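Endonuclease and methylase LlaGI (Lactococcus lactis, PDB 5FFJ) probably recognises a specific DNA sequence, methylates adenine in it and uses a helicase-like ATPase to drive cleavage of unmodified DNA, as a Type ISP restriction-modification enzyme. Local coordinates at residues I1033-A1047 / Y1253-P1265. Numbering follows the deposited sequence.
Sequences INQRDQNYLNYRPLA and YANDLKKDLPRIP
Tyr-1040 sends CG away from its backbone N (chi1 -177°) while Tyr-1043 holds it beside N (chi1 -60°), and with Tyr-1253 the two rings form an aromatic cluster where 1033-1047 runs past helix 1254-1259 and the following strand of the C-terminal specificity domain. The arrangement illustrates how two segments 206 residues apart can be held together by rings that also hydrogen-bond. Tyr-1043 turns its edge to the face of Tyr-1253 in an offset edge-to-face pair, the planes almost perpendicular, and the hydroxyl OH atoms of these two tyrosines share a hydrogen bond of 2.7 Å. Pro-1265 CB lies over the centre of the Tyr-1043 ring, a CH-pi contact. Tyr-1040 lays CD1 over the face of Tyr-1253, 3.4 Å from CD1 of that ring, and receives CB of Asp-1256 over its own face. Its OH accepts from the backbone N of Arg-1263 at 2.6 Å and is also hydrogen-bonded to Tyr-1249 OH. A phenylalanine in place of Tyr-1040 would probably leave the Arg-1263 N-H without its acceptor and the Tyr-1249 hydroxyl without this partner. Beyond the cluster, strands 1044-1045 and 1263-1264 pair weakly as an antiparallel two-stranded sheet, and the Arg-1263 guanidinium, one face under Pro-1045 CB, reaches Glu-1049 in a salt bridge. At the helix, Lys-1259 and Lys-1258 form salt bridges with Asp-927, and Asn-1255 ND2 donates to Gln-1035 O from above the carbonyl plane. Asp-1256 OD1 offers its syn lone pair to the backbone N of Asp-1037, 3.1 Å away and almost straight at 176°.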
loop_
_atom_site.group_PDB
_atom_site.type_symbol
_atom_site.label_atom_id
_atom_site.label_comp_id
_atom_site.label_asym_id
_atom_site.label_seq_id
_atom_site.Cartn_x
_atom_site.Cartn_y
_atom_site.Cartn_z
ATOM N N ILE A 1033 22.986 -20.658 -11.463
ATOM C CA ILE A 1033 24.062 -20.054 -10.679
ATOM C C ILE A 1033 24.178 -20.676 -9.288
ATOM O O ILE A 1033 23.243 -21.314 -8.799
ATOM C CB ILE A 1033 23.860 -18.534 -10.532
ATOM C CG1 ILE A 1033 22.487 -18.218 -9.932
ATOM C CG2 ILE A 1033 24.011 -17.856 -11.885
ATOM C CD1 ILE A 1033 22.361 -16.780 -9.442
ATOM N N ASN A 1034 25.335 -20.472 -8.661
ATOM C CA ASN A 1034 25.636 -21.067 -7.365
ATOM C C ASN A 1034 25.459 -22.577 -7.430
ATOM O O ASN A 1034 24.928 -23.190 -6.507
ATOM C CB ASN A 1034 24.747 -20.469 -6.275
ATOM C CG ASN A 1034 24.864 -18.962 -6.189
ATOM O OD1 ASN A 1034 25.963 -18.415 -6.075
ATOM N ND2 ASN A 1034 23.728 -18.279 -6.250
ATOM N N GLN A 1035 25.900 -23.163 -8.540
ATOM C CA GLN A 1035 25.764 -24.597 -8.763
ATOM C C GLN A 1035 26.515 -25.382 -7.697
ATOM O O GLN A 1035 27.508 -24.907 -7.147
ATOM C CB GLN A 1035 26.270 -24.973 -10.156
ATOM C CG GLN A 1035 25.523 -24.270 -11.283
ATOM C CD GLN A 1035 25.898 -24.786 -12.659
ATOM O OE1 GLN A 1035 26.868 -25.529 -12.816
ATOM N NE2 GLN A 1035 25.125 -24.393 -13.668
ATOM N N ARG A 1036 26.038 -26.589 -7.414
ATOM C CA ARG A 1036 26.563 -27.373 -6.304
ATOM C C ARG A 1036 27.734 -28.266 -6.702
ATOM O O ARG A 1036 28.093 -28.368 -7.877
ATOM C CB ARG A 1036 25.460 -28.239 -5.702
ATOM C CG ARG A 1036 24.209 -27.477 -5.303
ATOM C CD ARG A 1036 23.404 -28.266 -4.284
ATOM N NE ARG A 1036 22.055 -28.571 -4.751
ATOM C CZ ARG A 1036 21.315 -29.581 -4.301
ATOM N NH1 ARG A 1036 21.789 -30.404 -3.370
ATOM N NH2 ARG A 1036 20.097 -29.776 -4.786
ATOM N N ASP A 1037 28.319 -28.907 -5.694
ATOM C CA ASP A 1037 29.399 -29.868 -5.877
ATOM C C ASP A 1037 28.819 -31.276 -5.859
ATOM O O ASP A 1037 28.212 -31.688 -4.873
ATOM C CB ASP A 1037 30.455 -29.706 -4.777
ATOM C CG ASP A 1037 31.721 -30.498 -5.050
ATOM O OD1 ASP A 1037 31.684 -31.449 -5.859
ATOM O OD2 ASP A 1037 32.761 -30.167 -4.445
ATOM N N GLN A 1038 29.005 -32.013 -6.947
ATOM C CA GLN A 1038 28.442 -33.352 -7.051
ATOM C C GLN A 1038 29.238 -34.346 -6.206
ATOM O O GLN A 1038 28.779 -35.458 -5.942
ATOM C CB GLN A 1038 28.400 -33.801 -8.514
ATOM C CG GLN A 1038 29.732 -34.277 -9.073
ATOM C CD GLN A 1038 29.705 -34.437 -10.583
ATOM O OE1 GLN A 1038 28.748 -34.034 -11.247
ATOM N NE2 GLN A 1038 30.756 -35.032 -11.132
ATOM N N ASN A 1039 30.429 -33.936 -5.780
ATOM C CA ASN A 1039 31.252 -34.759 -4.902
ATOM C C ASN A 1039 30.759 -34.678 -3.463
ATOM O O ASN A 1039 30.953 -35.601 -2.672
ATOM C CB ASN A 1039 32.715 -34.326 -4.977
ATOM C CG ASN A 1039 33.634 -35.241 -4.190
ATOM O OD1 ASN A 1039 33.359 -36.430 -4.032
ATOM N ND2 ASN A 1039 34.731 -34.686 -3.688
ATOM N N TYR A 1040 30.117 -33.558 -3.140
ATOM C CA TYR A 1040 29.528 -33.329 -1.823
ATOM C C TYR A 1040 28.503 -34.406 -1.472
ATOM O O TYR A 1040 28.233 -34.665 -0.299
ATOM C CB TYR A 1040 28.881 -31.941 -1.792
ATOM C CG TYR A 1040 28.278 -31.527 -0.470
ATOM C CD1 TYR A 1040 29.074 -31.057 0.566
ATOM C CD2 TYR A 1040 26.906 -31.577 -0.268
ATOM C CE1 TYR A 1040 28.521 -30.665 1.771
ATOM C CE2 TYR A 1040 26.344 -31.189 0.930
ATOM C CZ TYR A 1040 27.155 -30.732 1.945
ATOM O OH TYR A 1040 26.595 -30.341 3.138
ATOM N N LEU A 1041 27.942 -35.035 -2.500
ATOM C CA LEU A 1041 26.930 -36.071 -2.322
ATOM C C LEU A 1041 27.504 -37.337 -1.685
ATOM O O LEU A 1041 26.770 -38.127 -1.091
ATOM C CB LEU A 1041 26.292 -36.409 -3.670
ATOM C CG LEU A 1041 25.641 -35.228 -4.395
ATOM C CD1 LEU A 1041 25.297 -35.597 -5.825
ATOM C CD2 LEU A 1041 24.400 -34.768 -3.655
ATOM N N ASN A 1042 28.813 -37.529 -1.813
ATOM C CA ASN A 1042 29.475 -38.686 -1.218
ATOM C C ASN A 1042 29.457 -38.619 0.304
ATOM O O ASN A 1042 29.643 -39.627 0.986
ATOM C CB ASN A 1042 30.920 -38.794 -1.710
ATOM C CG ASN A 1042 31.015 -39.145 -3.182
ATOM O OD1 ASN A 1042 30.108 -38.857 -3.963
ATOM N ND2 ASN A 1042 32.119 -39.775 -3.568
ATOM N N TYR A 1043 29.235 -37.421 0.832
ATOM C CA TYR A 1043 29.237 -37.211 2.272
ATOM C C TYR A 1043 27.956 -37.742 2.906
ATOM O O TYR A 1043 26.879 -37.673 2.316
ATOM C CB TYR A 1043 29.423 -35.724 2.586
ATOM C CG TYR A 1043 30.717 -35.150 2.047
ATOM C CD1 TYR A 1043 31.783 -35.979 1.710
ATOM C CD2 TYR A 1043 30.873 -33.783 1.870
ATOM C CE1 TYR A 1043 32.968 -35.460 1.220
ATOM C CE2 TYR A 1043 32.057 -33.256 1.377
ATOM C CZ TYR A 1043 33.098 -34.100 1.055
ATOM O OH TYR A 1043 34.273 -33.584 0.567
ATOM N N ARG A 1044 28.094 -38.279 4.113
ATOM C CA ARG A 1044 26.996 -38.946 4.805
ATOM C C ARG A 1044 25.795 -38.022 4.977
ATOM O O ARG A 1044 25.937 -36.916 5.498
ATOM C CB ARG A 1044 27.474 -39.449 6.171
ATOM C CG ARG A 1044 26.424 -40.197 6.967
ATOM C CD ARG A 1044 27.079 -41.165 7.935
ATOM N NE ARG A 1044 26.172 -41.602 8.993
ATOM C CZ ARG A 1044 26.551 -42.308 10.054
ATOM N NH1 ARG A 1044 27.823 -42.658 10.204
ATOM N NH2 ARG A 1044 25.660 -42.664 10.970
ATOM N N PRO A 1045 24.605 -38.468 4.536
ATOM C CA PRO A 1045 23.417 -37.621 4.679
ATOM C C PRO A 1045 23.056 -37.398 6.140
ATOM O O PRO A 1045 23.370 -38.230 6.987
ATOM C CB PRO A 1045 22.326 -38.417 3.958
ATOM C CG PRO A 1045 22.773 -39.824 4.047
ATOM C CD PRO A 1045 24.269 -39.781 3.957
ATOM N N LEU A 1046 22.393 -36.284 6.423
ATOM C CA LEU A 1046 22.084 -35.914 7.797
ATOM C C LEU A 1046 20.769 -36.546 8.246
ATOM O O LEU A 1046 20.615 -36.906 9.413
ATOM C CB LEU A 1046 22.024 -34.391 7.921
ATOM C CG LEU A 1046 22.252 -33.731 9.283
ATOM C CD1 LEU A 1046 23.472 -34.291 9.998
ATOM C CD2 LEU A 1046 22.409 -32.231 9.078
ATOM N N ALA A 1047 19.829 -36.692 7.316
ATOM C CA ALA A 1047 18.534 -37.288 7.630
ATOM C C ALA A 1047 17.779 -37.718 6.374
ATOM O O ALA A 1047 18.149 -37.357 5.256
ATOM C CB ALA A 1047 17.688 -36.307 8.432
ATOM N N TYR A 1253 31.582 -25.356 0.479
ATOM C CA TYR A 1253 30.247 -25.724 -0.002
ATOM C C TYR A 1253 29.176 -24.757 0.490
ATOM O O TYR A 1253 28.219 -25.162 1.151
ATOM C CB TYR A 1253 29.876 -27.144 0.440
ATOM C CG TYR A 1253 30.988 -28.158 0.327
ATOM C CD1 TYR A 1253 31.241 -28.814 -0.868
ATOM C CD2 TYR A 1253 31.776 -28.470 1.424
ATOM C CE1 TYR A 1253 32.255 -29.748 -0.968
ATOM C CE2 TYR A 1253 32.788 -29.401 1.333
ATOM C CZ TYR A 1253 33.025 -30.038 0.136
ATOM O OH TYR A 1253 34.036 -30.969 0.045
ATOM N N ALA A 1254 29.329 -23.480 0.162
ATOM C CA ALA A 1254 28.323 -22.487 0.511
ATOM C C ALA A 1254 27.027 -22.782 -0.241
ATOM O O ALA A 1254 25.931 -22.513 0.255
ATOM C CB ALA A 1254 28.821 -21.081 0.198
ATOM N N ASN A 1255 27.158 -23.363 -1.432
ATOM C CA ASN A 1255 26.011 -23.595 -2.300
ATOM C C ASN A 1255 25.165 -24.782 -1.851
ATOM O O ASN A 1255 23.936 -24.736 -1.918
ATOM C CB ASN A 1255 26.479 -23.809 -3.740
ATOM C CG ASN A 1255 27.155 -22.582 -4.317
ATOM O OD1 ASN A 1255 26.887 -21.456 -3.895
ATOM N ND2 ASN A 1255 28.038 -22.791 -5.286
ATOM N N ASP A 1256 25.824 -25.843 -1.397
ATOM C CA ASP A 1256 25.119 -27.030 -0.926
ATOM C C ASP A 1256 24.494 -26.778 0.440
ATOM O O ASP A 1256 23.471 -27.370 0.782
ATOM C CB ASP A 1256 26.062 -28.232 -0.859
ATOM C CG ASP A 1256 26.420 -28.771 -2.230
ATOM O OD1 ASP A 1256 27.328 -28.205 -2.877
ATOM O OD2 ASP A 1256 25.793 -29.763 -2.660
ATOM N N LEU A 1257 25.116 -25.900 1.221
ATOM C CA LEU A 1257 24.592 -25.545 2.533
ATOM C C LEU A 1257 23.356 -24.660 2.395
ATOM O O LEU A 1257 22.470 -24.675 3.251
ATOM C CB LEU A 1257 25.663 -24.836 3.365
ATOM C CG LEU A 1257 26.769 -25.710 3.956
ATOM C CD1 LEU A 1257 27.807 -24.836 4.650
ATOM C CD2 LEU A 1257 26.196 -26.733 4.925
ATOM N N LYS A 1258 23.302 -23.893 1.310
ATOM C CA LYS A 1258 22.151 -23.044 1.029
ATOM C C LYS A 1258 20.996 -23.840 0.436
ATOM O O LYS A 1258 19.848 -23.685 0.848
ATOM C CB LYS A 1258 22.530 -21.915 0.063
ATOM C CG LYS A 1258 21.320 -21.211 -0.567
ATOM C CD LYS A 1258 21.712 -20.115 -1.541
ATOM C CE LYS A 1258 20.472 -19.547 -2.209
ATOM N NZ LYS A 1258 20.790 -18.449 -3.150
ATOM N N LYS A 1259 21.308 -24.690 -0.536
ATOM C CA LYS A 1259 20.286 -25.251 -1.409
ATOM C C LYS A 1259 19.773 -26.622 -0.970
ATOM O O LYS A 1259 18.870 -27.178 -1.596
ATOM C CB LYS A 1259 20.828 -25.330 -2.839
ATOM C CG LYS A 1259 21.077 -23.962 -3.451
ATOM C CD LYS A 1259 21.518 -24.047 -4.897
ATOM C CE LYS A 1259 21.264 -22.730 -5.607
ATOM N NZ LYS A 1259 22.121 -22.556 -6.807
ATOM N N ASP A 1260 20.329 -27.162 0.110
ATOM C CA ASP A 1260 19.835 -28.427 0.650
ATOM C C ASP A 1260 20.395 -28.690 2.044
ATOM O O ASP A 1260 21.359 -28.058 2.474
ATOM C CB ASP A 1260 20.187 -29.585 -0.293
ATOM C CG ASP A 1260 19.415 -30.858 0.019
ATOM O OD1 ASP A 1260 19.446 -31.316 1.182
ATOM O OD2 ASP A 1260 18.770 -31.400 -0.902
ATOM N N LEU A 1261 19.754 -29.616 2.748
ATOM C CA LEU A 1261 20.171 -30.016 4.086
ATOM C C LEU A 1261 21.626 -30.475 4.074
ATOM O O LEU A 1261 22.035 -31.185 3.155
ATOM C CB LEU A 1261 19.260 -31.134 4.596
ATOM C CG LEU A 1261 19.077 -31.336 6.100
ATOM C CD1 LEU A 1261 18.560 -30.077 6.769
ATOM C CD2 LEU A 1261 18.113 -32.489 6.328
ATOM N N PRO A 1262 22.415 -30.070 5.089
ATOM C CA PRO A 1262 23.851 -30.383 5.100
ATOM C C PRO A 1262 24.179 -31.869 4.996
ATOM O O PRO A 1262 23.366 -32.720 5.356
ATOM C CB PRO A 1262 24.321 -29.839 6.454
ATOM C CG PRO A 1262 23.347 -28.782 6.796
ATOM C CD PRO A 1262 22.035 -29.232 6.241
ATOM N N ARG A 1263 25.375 -32.156 4.492
ATOM C CA ARG A 1263 25.925 -33.505 4.475
ATOM C C ARG A 1263 27.280 -33.483 5.167
ATOM O O ARG A 1263 28.157 -32.702 4.803
ATOM C CB ARG A 1263 26.067 -34.032 3.046
ATOM C CG ARG A 1263 24.781 -33.992 2.238
ATOM C CD ARG A 1263 24.933 -34.687 0.895
ATOM N NE ARG A 1263 23.795 -35.561 0.608
ATOM C CZ ARG A 1263 23.821 -36.892 0.646
ATOM N NH1 ARG A 1263 24.936 -37.549 0.949
ATOM N NH2 ARG A 1263 22.721 -37.578 0.369
ATOM N N ILE A 1264 27.441 -34.342 6.167
ATOM C CA ILE A 1264 28.655 -34.368 6.973
ATOM C C ILE A 1264 29.660 -35.381 6.421
ATOM O O ILE A 1264 29.326 -36.556 6.259
ATOM C CB ILE A 1264 28.330 -34.707 8.442
ATOM C CG1 ILE A 1264 27.908 -33.449 9.197
ATOM C CG2 ILE A 1264 29.541 -35.315 9.148
ATOM C CD1 ILE A 1264 26.766 -32.689 8.568
ATOM N N PRO A 1265 30.898 -34.936 6.139
ATOM C CA PRO A 1265 31.928 -35.896 5.731
ATOM C C PRO A 1265 32.629 -36.546 6.918
ATOM O O PRO A 1265 32.437 -36.111 8.053
ATOM C CB PRO A 1265 32.918 -35.042 4.929
ATOM C CG PRO A 1265 32.496 -33.597 5.125
ATOM C CD PRO A 1265 31.438 -33.568 6.178
#